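Local coordinates for coelenterazine-binding protein with bound coelenterazine (Renilla muelleri, PDB 2HPS) that binds the luciferin coelenterazine in a buried pocket and, on binding calcium, makes it available for reaction with luciferase and oxygen, at residues 35-40 with 60-65; 29-34 with 68-73; 123-128 with 138-143; 41-46 with 129-134. All blocks are in the same frame, centred on the assembly; numbering follows the deposited sequence.

Interaction 1: 35-40 with 60-65. With CTZ (c2-hydroxy-coelenterazine), chain B.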
# COMPACT_ATOMS: atom_id res chain seq x y z
N ASP A 35 -8.51 11.95 2.89
CA ASP A 35 -8.58 10.53 3.29
C ASP A 35 -7.21 9.86 3.12
O ASP A 35 -6.79 9.04 3.96
CB ASP A 35 -9.62 9.78 2.44
CG ASP A 35 -11.06 10.26 2.66
OD1 ASP A 35 -11.40 10.76 3.75
OD2 ASP A 35 -11.87 10.11 1.71
N TYR A 36 -6.52 10.20 2.04
CA TYR A 36 -5.18 9.67 1.79
C TYR A 36 -4.16 10.21 2.81
O TYR A 36 -3.35 9.46 3.37
CB TYR A 36 -4.78 9.94 0.33
CG TYR A 36 -3.87 8.88 -0.25
CD1 TYR A 36 -4.20 7.51 -0.17
CD2 TYR A 36 -2.69 9.24 -0.92
CE1 TYR A 36 -3.35 6.53 -0.71
CE2 TYR A 36 -1.86 8.28 -1.47
CZ TYR A 36 -2.18 6.93 -1.36
OH TYR A 36 -1.33 6.00 -1.92
N GLU A 37 -4.24 11.51 3.10
CA GLU A 37 -3.40 12.15 4.12
C GLU A 37 -3.61 11.53 5.49
O GLU A 37 -2.69 11.46 6.28
CB GLU A 37 -3.70 13.65 4.21
CG GLU A 37 -3.39 14.44 2.94
CD GLU A 37 -3.64 15.93 3.13
OE1 GLU A 37 -2.77 16.58 3.74
OE2 GLU A 37 -4.69 16.44 2.68
N LEU A 38 -4.83 11.07 5.78
CA LEU A 38 -5.09 10.42 7.06
C LEU A 38 -4.19 9.20 7.27
O LEU A 38 -3.71 8.96 8.37
CB LEU A 38 -6.56 10.01 7.16
CG LEU A 38 -6.99 9.23 8.42
CD1 LEU A 38 -6.75 10.02 9.70
CD2 LEU A 38 -8.49 8.83 8.30
N ILE A 39 -3.99 8.43 6.21
CA ILE A 39 -3.06 7.28 6.26
C ILE A 39 -1.65 7.74 6.63
O ILE A 39 -1.03 7.18 7.54
CB ILE A 39 -3.08 6.51 4.93
CG1 ILE A 39 -4.46 5.88 4.75
CG2 ILE A 39 -1.95 5.44 4.90
CD1 ILE A 39 -4.72 5.33 3.38
N ALA A 40 -1.15 8.79 5.97
CA ALA A 40 0.17 9.31 6.30
C ALA A 40 0.25 9.79 7.76
O ALA A 40 1.26 9.60 8.44
CB ALA A 40 0.57 10.42 5.31
N GLU A 60 5.02 12.57 0.21
CA GLU A 60 5.07 11.43 -0.71
C GLU A 60 3.65 10.95 -0.98
O GLU A 60 3.28 10.69 -2.13
CB GLU A 60 5.97 10.29 -0.21
CG GLU A 60 6.07 9.09 -1.19
CD GLU A 60 6.63 9.42 -2.60
OE1 GLU A 60 7.13 10.56 -2.87
OE2 GLU A 60 6.56 8.53 -3.47
N PHE A 61 2.83 10.87 0.08
CA PHE A 61 1.42 10.55 -0.13
C PHE A 61 0.69 11.55 -1.03
O PHE A 61 -0.13 11.16 -1.86
CB PHE A 61 0.68 10.36 1.20
CG PHE A 61 0.80 8.96 1.74
CD1 PHE A 61 2.02 8.48 2.22
CD2 PHE A 61 -0.31 8.12 1.75
CE1 PHE A 61 2.14 7.15 2.70
CE2 PHE A 61 -0.21 6.80 2.21
CZ PHE A 61 1.01 6.32 2.70
N LEU A 62 1.00 12.84 -0.90
CA LEU A 62 0.38 13.83 -1.77
C LEU A 62 0.82 13.65 -3.22
O LEU A 62 0.02 13.81 -4.13
CB LEU A 62 0.71 15.25 -1.30
CG LEU A 62 0.07 15.68 0.03
CD1 LEU A 62 0.64 17.05 0.41
CD2 LEU A 62 -1.45 15.70 -0.03
N ARG A 63 2.09 13.30 -3.42
CA ARG A 63 2.62 13.07 -4.76
C ARG A 63 1.86 11.93 -5.46
O ARG A 63 1.46 12.04 -6.63
CB ARG A 63 4.12 12.77 -4.69
CG ARG A 63 4.81 12.82 -6.09
CD ARG A 63 6.30 12.49 -5.95
NE ARG A 63 6.52 11.07 -5.68
CZ ARG A 63 6.51 10.12 -6.61
NH1 ARG A 63 6.30 10.43 -7.89
NH2 ARG A 63 6.69 8.85 -6.26
N VAL A 64 1.68 10.84 -4.73
CA VAL A 64 0.90 9.69 -5.20
C VAL A 64 -0.59 10.07 -5.35
O VAL A 64 -1.21 9.72 -6.34
CB VAL A 64 1.14 8.45 -4.31
CG1 VAL A 64 0.28 7.26 -4.75
CG2 VAL A 64 2.62 8.07 -4.36
N ALA A 65 -1.13 10.85 -4.41
CA ALA A 65 -2.54 11.33 -4.53
C ALA A 65 -2.78 12.02 -5.87
O ALA A 65 -3.83 11.82 -6.51
CB ALA A 65 -2.90 12.25 -3.37
N1 CTZ B . -1.72 -0.34 3.51
C2 CTZ B . -2.63 0.57 3.96
C3 CTZ B . -3.73 -0.27 4.42
N4 CTZ B . -3.46 -1.56 4.26
C5 CTZ B . -4.17 -2.67 4.53
C6 CTZ B . -3.63 -3.91 4.21
N7 CTZ B . -2.40 -4.01 3.65
C8 CTZ B . -1.65 -2.92 3.38
C9 CTZ B . -2.24 -1.60 3.69
C10 CTZ B . -2.48 2.08 3.94
C11 CTZ B . -2.39 2.49 2.50
C12 CTZ B . -1.19 3.01 2.01
C13 CTZ B . -1.06 3.38 0.67
C14 CTZ B . -2.17 3.23 -0.17
C15 CTZ B . -3.38 2.70 0.31
C16 CTZ B . -3.49 2.32 1.65
O17 CTZ B . -2.05 3.59 -1.47
O18 CTZ B . -4.85 0.15 4.92
C19 CTZ B . -4.39 -5.14 4.53
C20 CTZ B . -5.78 -5.19 4.44
C21 CTZ B . -6.47 -6.35 4.76
C22 CTZ B . -5.76 -7.48 5.20
C23 CTZ B . -4.38 -7.45 5.32
C24 CTZ B . -3.69 -6.27 4.99
O25 CTZ B . -6.46 -8.61 5.52
C26 CTZ B . -0.28 -2.99 2.73
C27 CTZ B . 0.75 -3.21 3.80
C28 CTZ B . 1.71 -2.24 4.10
C29 CTZ B . 2.65 -2.49 5.09
C30 CTZ B . 2.62 -3.70 5.80
C31 CTZ B . 1.68 -4.68 5.49
C32 CTZ B . 0.74 -4.43 4.48
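Part of the coelenterazine pocket in the first EF-hand pair is built where helix 33-47 packs against helix 51-68 through Tyr36 and Phe61. The short segments run nearly antiparallel, at 151°, with axes 9.4 Å apart. The two aromatic side chains cross at about a right angle, but their ring planes meet obliquely at 49°: Phe61 CD2 lies over one face of the Tyr36 ring, 3.6 Å from Tyr36 CE2, displaced toward the rim. At the edge of the tyrosine ring sits the backbone Phe61 O, 3.3 Å from Tyr36 CD2. One face of the Phe61 ring takes the methyl of Ala40 in a CH-pi contact, with CB 4.2 Å from the centroid. Ile39 CG2, anti to its backbone N, touches Phe61 CE2 at 3.5 Å and also reaches C10 of the ligand. Val64 CG1 packs beside the phenol oxygen. That oxygen, Tyr36 OH, is hydrogen-bonded to CTZ O17 at 2.6 Å, and to Arg19 and Gln103 as well. Between segments 35-40 and 60-65 no hydrogen bond forms, so apolar packing by Phe61 and Val64 holds the tyrosine while three polar partners grip its hydroxyl, which would probably fix the phenol that carries O17.

Interaction 2: 29-34 with 68-73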
# COMPACT_ATOMS: atom_id res chain seq x y z
N GLY A 29 -17.88 4.37 -0.53
CA GLY A 29 -17.50 4.15 -1.92
C GLY A 29 -16.75 5.30 -2.58
O GLY A 29 -16.50 5.26 -3.78
N PHE A 30 -16.41 6.31 -1.78
CA PHE A 30 -15.73 7.50 -2.29
C PHE A 30 -14.53 7.86 -1.43
O PHE A 30 -14.51 7.60 -0.24
CB PHE A 30 -16.69 8.69 -2.38
CG PHE A 30 -17.72 8.54 -3.46
CD1 PHE A 30 -17.50 9.07 -4.73
CD2 PHE A 30 -18.90 7.83 -3.22
CE1 PHE A 30 -18.44 8.92 -5.74
CE2 PHE A 30 -19.86 7.67 -4.23
CZ PHE A 30 -19.63 8.21 -5.49
N ILE A 31 -13.53 8.46 -2.07
CA ILE A 31 -12.31 8.86 -1.36
C ILE A 31 -11.84 10.25 -1.80
O ILE A 31 -12.21 10.75 -2.87
CB ILE A 31 -11.16 7.84 -1.53
CG1 ILE A 31 -10.81 7.62 -3.02
CG2 ILE A 31 -11.50 6.51 -0.82
CD1 ILE A 31 -9.50 6.84 -3.23
N SER A 32 -10.99 10.85 -0.98
CA SER A 32 -10.48 12.19 -1.27
C SER A 32 -9.04 12.30 -0.83
O SER A 32 -8.51 11.43 -0.11
CB SER A 32 -11.29 13.22 -0.50
OG SER A 32 -11.00 13.10 0.88
N ARG A 33 -8.43 13.43 -1.22
CA ARG A 33 -7.05 13.75 -0.84
C ARG A 33 -6.85 13.64 0.66
O ARG A 33 -5.89 13.01 1.12
CB ARG A 33 -6.74 15.17 -1.32
CG ARG A 33 -5.28 15.58 -1.33
CD ARG A 33 -5.11 16.91 -2.03
NE ARG A 33 -3.71 17.31 -2.10
CZ ARG A 33 -2.89 16.99 -3.10
NH1 ARG A 33 -3.34 16.28 -4.13
NH2 ARG A 33 -1.62 17.40 -3.08
N GLU A 34 -7.75 14.24 1.45
CA GLU A 34 -7.53 14.20 2.90
C GLU A 34 -7.67 12.80 3.50
O GLU A 34 -7.03 12.50 4.48
CB GLU A 34 -8.38 15.21 3.68
CG GLU A 34 -9.87 15.09 3.49
CD GLU A 34 -10.39 16.05 2.43
OE1 GLU A 34 -11.37 16.77 2.74
OE2 GLU A 34 -9.82 16.08 1.30
N LEU A 68 -3.28 9.48 -8.43
CA LEU A 68 -4.54 8.76 -8.22
C LEU A 68 -5.76 9.60 -8.63
O LEU A 68 -6.88 9.10 -8.64
CB LEU A 68 -4.66 8.29 -6.77
CG LEU A 68 -3.56 7.30 -6.35
CD1 LEU A 68 -3.65 6.99 -4.85
CD2 LEU A 68 -3.62 6.03 -7.21
N GLY A 69 -5.52 10.86 -8.97
CA GLY A 69 -6.61 11.78 -9.29
C GLY A 69 -7.28 12.36 -8.05
O GLY A 69 -8.40 12.88 -8.13
N LEU A 70 -6.60 12.26 -6.91
CA LEU A 70 -7.13 12.79 -5.66
C LEU A 70 -6.70 14.25 -5.50
O LEU A 70 -5.96 14.60 -4.58
CB LEU A 70 -6.68 11.96 -4.46
CG LEU A 70 -7.10 10.49 -4.48
CD1 LEU A 70 -6.63 9.84 -3.19
CD2 LEU A 70 -8.62 10.38 -4.64
N ALA A 71 -7.19 15.07 -6.43
CA ALA A 71 -6.90 16.50 -6.48
C ALA A 71 -7.57 17.22 -5.31
O ALA A 71 -8.55 16.73 -4.76
CB ALA A 71 -7.38 17.09 -7.82
N PRO A 72 -7.00 18.37 -4.88
CA PRO A 72 -7.66 19.12 -3.81
C PRO A 72 -9.13 19.38 -4.12
O PRO A 72 -9.49 19.71 -5.26
CB PRO A 72 -6.87 20.44 -3.77
CG PRO A 72 -5.54 20.09 -4.31
CD PRO A 72 -5.75 19.02 -5.33
N GLY A 73 -9.98 19.16 -3.13
CA GLY A 73 -11.40 19.47 -3.25
C GLY A 73 -12.29 18.44 -3.92
O GLY A 73 -13.52 18.52 -3.79
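A partly buried contact joins the end of the first EF-hand's loop, with the start of its exiting helix, to the turn that follows helix 51-68; Arg33 and Ile31 meet Leu70 here, at the short antiparallel pairing of strands 30-32 and 75-77, characteristic of paired EF-hands, to which Ile31 belongs. Helix 51-68 ends in a Schellman motif at Gly69, whose positive phi suits glycine, and Leu70 follows as the centre of an inverse gamma turn. Leu70 sends its isobutyl group inward: CD2 meets Ile31 CG1 at 3.9 Å, the two side chains crossing at about a right angle, and CD1 lies 3.9 Å from Ser32 O. In Ile31, chi1 of 58° puts CG1 between the backbone N and the carbonyl carbon, where it meets that methyl. An alanine in place of Leu70 would probably leave a gap beside Ile31 and Ser32 O. Arg33, in the conformer described here, one of two modelled, holds the turn's backbone. With CG anti to the backbone N (chi1 -166°) and the chain extended to NE, it runs side by side with Pro72, whose CG lies over one guanidinium face, near its rim. Asp66 forms a salt bridge with the same NH1 that serves the turn, so this nitrogen ties helix end and turn together. Arg33 NH1 donates to Leu70 O at 3.1 Å with an N-H...O angle of 156°, the carbonyl oxygen lying near the guanidinium plane.

Interaction 3: 123-128 with 138-143. With CTZ (c2-hydroxy-coelenterazine), chain B.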
# COMPACT_ATOMS: atom_id res chain seq x y z
N GLU A 123 6.21 -6.05 15.28
CA GLU A 123 6.42 -4.77 14.58
C GLU A 123 5.40 -4.53 13.46
O GLU A 123 4.76 -3.47 13.37
CB GLU A 123 7.82 -4.72 13.97
CG GLU A 123 8.90 -4.46 15.01
CD GLU A 123 10.29 -4.53 14.41
OE1 GLU A 123 10.60 -5.52 13.71
OE2 GLU A 123 11.06 -3.58 14.64
N PHE A 124 5.27 -5.55 12.63
CA PHE A 124 4.41 -5.56 11.45
C PHE A 124 2.94 -5.42 11.86
O PHE A 124 2.22 -4.58 11.32
CB PHE A 124 4.66 -6.88 10.75
CG PHE A 124 3.89 -7.08 9.48
CD1 PHE A 124 4.52 -6.93 8.24
CD2 PHE A 124 2.56 -7.51 9.51
CE1 PHE A 124 3.82 -7.17 7.04
CE2 PHE A 124 1.85 -7.74 8.33
CZ PHE A 124 2.48 -7.59 7.10
N LYS A 125 2.52 -6.21 12.84
CA LYS A 125 1.14 -6.14 13.34
C LYS A 125 0.79 -4.77 13.94
O LYS A 125 -0.30 -4.24 13.66
CB LYS A 125 0.89 -7.27 14.36
CG LYS A 125 -0.53 -7.36 14.92
CD LYS A 125 -0.61 -8.52 15.95
CE LYS A 125 -1.96 -8.60 16.67
NZ LYS A 125 -2.16 -7.44 17.62
N ALA A 126 1.70 -4.20 14.72
CA ALA A 126 1.48 -2.87 15.33
C ALA A 126 1.31 -1.81 14.25
O ALA A 126 0.41 -0.95 14.33
CB ALA A 126 2.63 -2.49 16.26
N PHE A 127 2.15 -1.88 13.22
CA PHE A 127 2.07 -0.93 12.12
C PHE A 127 0.77 -1.09 11.31
O PHE A 127 0.04 -0.12 11.07
CB PHE A 127 3.30 -1.02 11.20
CG PHE A 127 3.22 -0.11 10.01
CD1 PHE A 127 3.71 1.19 10.08
CD2 PHE A 127 2.62 -0.53 8.82
CE1 PHE A 127 3.62 2.04 8.98
CE2 PHE A 127 2.53 0.31 7.72
CZ PHE A 127 3.03 1.60 7.81
N LEU A 128 0.49 -2.32 10.91
CA LEU A 128 -0.68 -2.58 10.09
C LEU A 128 -1.98 -2.22 10.80
O LEU A 128 -2.90 -1.68 10.18
CB LEU A 128 -0.68 -4.05 9.64
CG LEU A 128 -1.82 -4.40 8.69
CD1 LEU A 128 -1.83 -3.48 7.45
CD2 LEU A 128 -1.67 -5.87 8.28
N ASP A 138 -6.29 -11.71 13.46
CA ASP A 138 -6.25 -12.76 12.46
C ASP A 138 -5.82 -12.22 11.10
O ASP A 138 -4.90 -12.74 10.50
CB ASP A 138 -7.60 -13.49 12.34
CG ASP A 138 -7.62 -14.48 11.19
OD1 ASP A 138 -6.76 -15.38 11.17
OD2 ASP A 138 -8.48 -14.35 10.30
N LYS A 139 -6.46 -11.14 10.63
CA LYS A 139 -6.08 -10.57 9.36
C LYS A 139 -4.64 -10.07 9.31
O LYS A 139 -3.94 -10.30 8.32
CB LYS A 139 -7.06 -9.46 8.91
CG LYS A 139 -8.40 -10.04 8.47
CD LYS A 139 -9.37 -8.93 8.06
CE LYS A 139 -10.84 -9.38 8.16
NZ LYS A 139 -11.09 -10.70 7.53
N ALA A 140 -4.20 -9.41 10.38
CA ALA A 140 -2.85 -8.84 10.38
C ALA A 140 -1.80 -9.95 10.38
O ALA A 140 -0.80 -9.88 9.69
CB ALA A 140 -2.66 -7.93 11.58
N ILE A 141 -2.07 -11.00 11.15
CA ILE A 141 -1.11 -12.09 11.32
C ILE A 141 -1.09 -12.98 10.08
O ILE A 141 -0.03 -13.44 9.65
CB ILE A 141 -1.43 -12.90 12.60
CG1 ILE A 141 -1.19 -12.00 13.82
CG2 ILE A 141 -0.57 -14.18 12.66
CD1 ILE A 141 -1.76 -12.51 15.13
N THR A 142 -2.25 -13.21 9.48
CA THR A 142 -2.33 -13.90 8.20
C THR A 142 -1.48 -13.20 7.15
O THR A 142 -0.74 -13.85 6.40
CB THR A 142 -3.79 -14.03 7.71
OG1 THR A 142 -4.49 -14.94 8.56
CG2 THR A 142 -3.83 -14.53 6.27
N CYS A 143 -1.59 -11.87 7.11
CA CYS A 143 -0.85 -11.05 6.15
C CYS A 143 0.68 -11.23 6.35
O CYS A 143 1.42 -11.51 5.38
CB CYS A 143 -1.28 -9.58 6.28
SG CYS A 143 -0.55 -8.47 5.04
N1 CTZ B . -1.72 -0.34 3.51
C2 CTZ B . -2.63 0.57 3.96
C3 CTZ B . -3.73 -0.27 4.42
N4 CTZ B . -3.46 -1.56 4.26
C5 CTZ B . -4.17 -2.67 4.53
C6 CTZ B . -3.63 -3.91 4.21
N7 CTZ B . -2.40 -4.01 3.65
C8 CTZ B . -1.65 -2.92 3.38
C9 CTZ B . -2.24 -1.60 3.69
C10 CTZ B . -2.48 2.08 3.94
C11 CTZ B . -2.39 2.49 2.50
C12 CTZ B . -1.19 3.01 2.01
C13 CTZ B . -1.06 3.38 0.67
C14 CTZ B . -2.17 3.23 -0.17
C15 CTZ B . -3.38 2.70 0.31
C16 CTZ B . -3.49 2.32 1.65
O17 CTZ B . -2.05 3.59 -1.47
O18 CTZ B . -4.85 0.15 4.92
C19 CTZ B . -4.39 -5.14 4.53
C20 CTZ B . -5.78 -5.19 4.44
C21 CTZ B . -6.47 -6.35 4.76
C22 CTZ B . -5.76 -7.48 5.20
C23 CTZ B . -4.38 -7.45 5.32
C24 CTZ B . -3.69 -6.27 4.99
O25 CTZ B . -6.46 -8.61 5.52
C26 CTZ B . -0.28 -2.99 2.73
C27 CTZ B . 0.75 -3.21 3.80
C28 CTZ B . 1.71 -2.24 4.10
C29 CTZ B . 2.65 -2.49 5.09
C30 CTZ B . 2.62 -3.70 5.80
C31 CTZ B . 1.68 -4.68 5.49
C32 CTZ B . 0.74 -4.43 4.48
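Coelenterazine rests partly on the second EF-hand pair, where helix 121-131, the exiting helix of the third EF-hand, packs across helix 137-147, the entering helix of the fourth, through Phe124, Leu128, Ala140 and Cys143. The short segments cross at 130° with axes 9.4 Å apart, and no hydrogen bond joins them. Phe124 has CG anti to its backbone N (chi1 -179°), and its ring meets the other helix with its edge: Cys143 SG lies in the ring plane, 3.8 Å from Phe124 CZ, a sulfur-aromatic contact at the rim, while Ala140 O approaches the same edge near CE2. Phe144 adds an edge-to-face partner. The two branches of Leu128 divide their work. CD2 packs on Ala140, 3.8 Å from its CA, whereas CD1 turns to the ligand and lies 3.7 Å from CTZ C6. Farther out, Lys125 CG lies 4.0 Å from Ala140 CB, and the aliphatic part of Lys125 crosses Ile141 obliquely. Its ammonium continues to Gln129 and Asp137.

Phe124, Leu128 and Cys143 also face the ligand, and further residues of both segments line the pocket. Lys139 CB stands 3.5 Å from the hydroxyl oxygen CTZ O25, and Phe127 CE2 borders the benzyl ring. Glu123, at the start of the segment 123-128, is probably a ligand of the third EF-hand's calcium, as in a near-identical protein; no metal is bound here. Phe124 CZ comes closest to the ligand among the residues of this contact, 3.4 Å from CTZ C31.

Interaction 4: 41-46 with 129-134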
# COMPACT_ATOMS: atom_id res chain seq x y z
N VAL A 41 -0.82 10.42 8.26
CA VAL A 41 -0.86 10.83 9.67
C VAL A 41 -0.81 9.63 10.63
O VAL A 41 -0.13 9.66 11.66
CB VAL A 41 -2.11 11.71 9.95
CG1 VAL A 41 -2.34 11.86 11.46
CG2 VAL A 41 -1.95 13.09 9.28
N ARG A 42 -1.55 8.57 10.30
CA ARG A 42 -1.51 7.37 11.12
C ARG A 42 -0.11 6.75 11.11
O ARG A 42 0.36 6.25 12.15
CB ARG A 42 -2.59 6.39 10.65
CG ARG A 42 -4.02 6.88 10.97
CD ARG A 42 -5.01 5.81 10.50
NE ARG A 42 -6.39 6.11 10.86
CZ ARG A 42 -7.42 5.41 10.42
NH1 ARG A 42 -7.19 4.39 9.60
NH2 ARG A 42 -8.67 5.72 10.77
N ILE A 43 0.55 6.78 9.94
CA ILE A 43 1.91 6.24 9.78
C ILE A 43 2.87 7.01 10.70
O ILE A 43 3.63 6.41 11.47
CB ILE A 43 2.37 6.29 8.30
CG1 ILE A 43 1.64 5.21 7.49
CG2 ILE A 43 3.91 6.09 8.18
CD1 ILE A 43 1.73 5.40 5.98
N ALA A 44 2.80 8.33 10.65
CA ALA A 44 3.69 9.19 11.45
C ALA A 44 3.50 8.94 12.96
O ALA A 44 4.46 8.94 13.74
CB ALA A 44 3.43 10.65 11.11
N LYS A 45 2.26 8.74 13.37
CA LYS A 45 1.95 8.52 14.79
C LYS A 45 2.55 7.21 15.32
O LYS A 45 3.23 7.20 16.35
CB LYS A 45 0.44 8.57 15.03
CG LYS A 45 0.03 8.52 16.50
CD LYS A 45 -1.47 8.80 16.64
CE LYS A 45 -1.84 9.34 18.01
NZ LYS A 45 -3.30 9.73 18.00
N ILE A 46 2.31 6.10 14.62
CA ILE A 46 2.77 4.80 15.11
C ILE A 46 4.31 4.74 15.08
O ILE A 46 4.93 4.18 15.99
CB ILE A 46 2.12 3.60 14.35
CG1 ILE A 46 2.51 2.26 14.98
CG2 ILE A 46 2.47 3.62 12.86
CD1 ILE A 46 1.92 2.02 16.35
N GLN A 129 -2.06 -2.50 12.10
CA GLN A 129 -3.27 -2.16 12.86
C GLN A 129 -3.36 -0.68 13.24
O GLN A 129 -4.43 -0.21 13.64
CB GLN A 129 -3.39 -3.06 14.08
CG GLN A 129 -3.67 -4.52 13.66
CD GLN A 129 -3.89 -5.41 14.86
OE1 GLN A 129 -3.16 -5.31 15.84
NE2 GLN A 129 -4.90 -6.27 14.78
N ALA A 130 -2.25 0.04 13.13
CA ALA A 130 -2.29 1.50 13.27
C ALA A 130 -2.85 2.12 12.00
O ALA A 130 -3.73 2.99 12.06
CB ALA A 130 -0.91 2.06 13.60
N VAL A 131 -2.37 1.68 10.83
CA VAL A 131 -2.90 2.24 9.58
C VAL A 131 -4.32 1.75 9.34
O VAL A 131 -5.16 2.48 8.81
CB VAL A 131 -1.99 2.02 8.33
CG1 VAL A 131 -0.56 2.51 8.63
CG2 VAL A 131 -1.98 0.59 7.90
N GLY A 132 -4.59 0.52 9.80
CA GLY A 132 -5.90 -0.11 9.63
C GLY A 132 -6.43 -0.70 10.93
O GLY A 132 -6.42 -1.92 11.13
N PRO A 133 -6.90 0.17 11.84
CA PRO A 133 -7.39 -0.27 13.16
C PRO A 133 -8.63 -1.15 13.10
O PRO A 133 -8.98 -1.82 14.09
CB PRO A 133 -7.69 1.05 13.89
CG PRO A 133 -7.76 2.11 12.81
CD PRO A 133 -6.95 1.63 11.65
N ASP A 134 -9.29 -1.18 11.95
CA ASP A 134 -10.43 -2.06 11.72
C ASP A 134 -9.99 -3.53 11.52
O ASP A 134 -10.82 -4.44 11.58
CB ASP A 134 -11.20 -1.57 10.49
CG ASP A 134 -10.32 -1.50 9.25
OD1 ASP A 134 -9.29 -0.78 9.30
OD2 ASP A 134 -10.63 -2.17 8.24
O HOH W 1 -9.22 2.04 9.09
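Polar contacts between helix 33-47 and the C-terminal end of helix 121-131 centre on Arg42. Its chain is extended from CG to NE, and NH1 donates to Val131 O at 2.9 Å with an N-H...O angle of 138°; the donor stands 41° above the carbonyl plane, while the oxygen lies near the guanidinium plane. Pro133 CG lies over one guanidinium face, near its rim, and Pro133 CD is 3.4 Å from Arg42 NH1. A water accepts from Arg42 NH1 at 3.1 Å and donates to Asp134 OD1 at 2.8 Å, linking two groups of opposite charge that do not touch. Asp134 OD2 forms a salt bridge with Arg22.

Apolar contacts flank this grip. Ile43 CG1 meets Val131 CG1 at 3.7 Å, and Val131 touches the bound coelenterazine. On the outer side, Ile46 CB presses tightly on Ala130 CB at 3.5 Å.

A leucine in place of Arg42 would probably leave Val131 O without its guanidinium donor and break the water bridge to Asp134. Because Val131 O belongs to the last turn of its helix, the arginine's positive charge would also be favourably placed against the helix C-terminus, so that charge probably adds to the packing that joins the first and third EF-hands.

Helix 33-47 carries one side of interactions 1, 2 and 4, and helix 121-131 is shared by interactions 3 and 4. Interaction 1 is nested within the loop closed by interaction 2, their centres 9 Å apart; among their touches is a probable hydrogen bond between Ala65 O and Leu70 N at 2.8 Å. Phe61 CZ packs on Ile43 CD1 at 3.5 Å, joining interaction 1 to interaction 4, and Phe127 CZ lies 3.9 Å from Ile43 CG1, carrying the packing on to interaction 3. Interactions 1 and 3 do not touch, their centres about 21 Å apart, but both contact coelenterazine, which thus spans the two EF-hand pairs; Val131 of interaction 4 also borders it. In interaction 2, the Leu70 side chain is about 8 Å from coelenterazine.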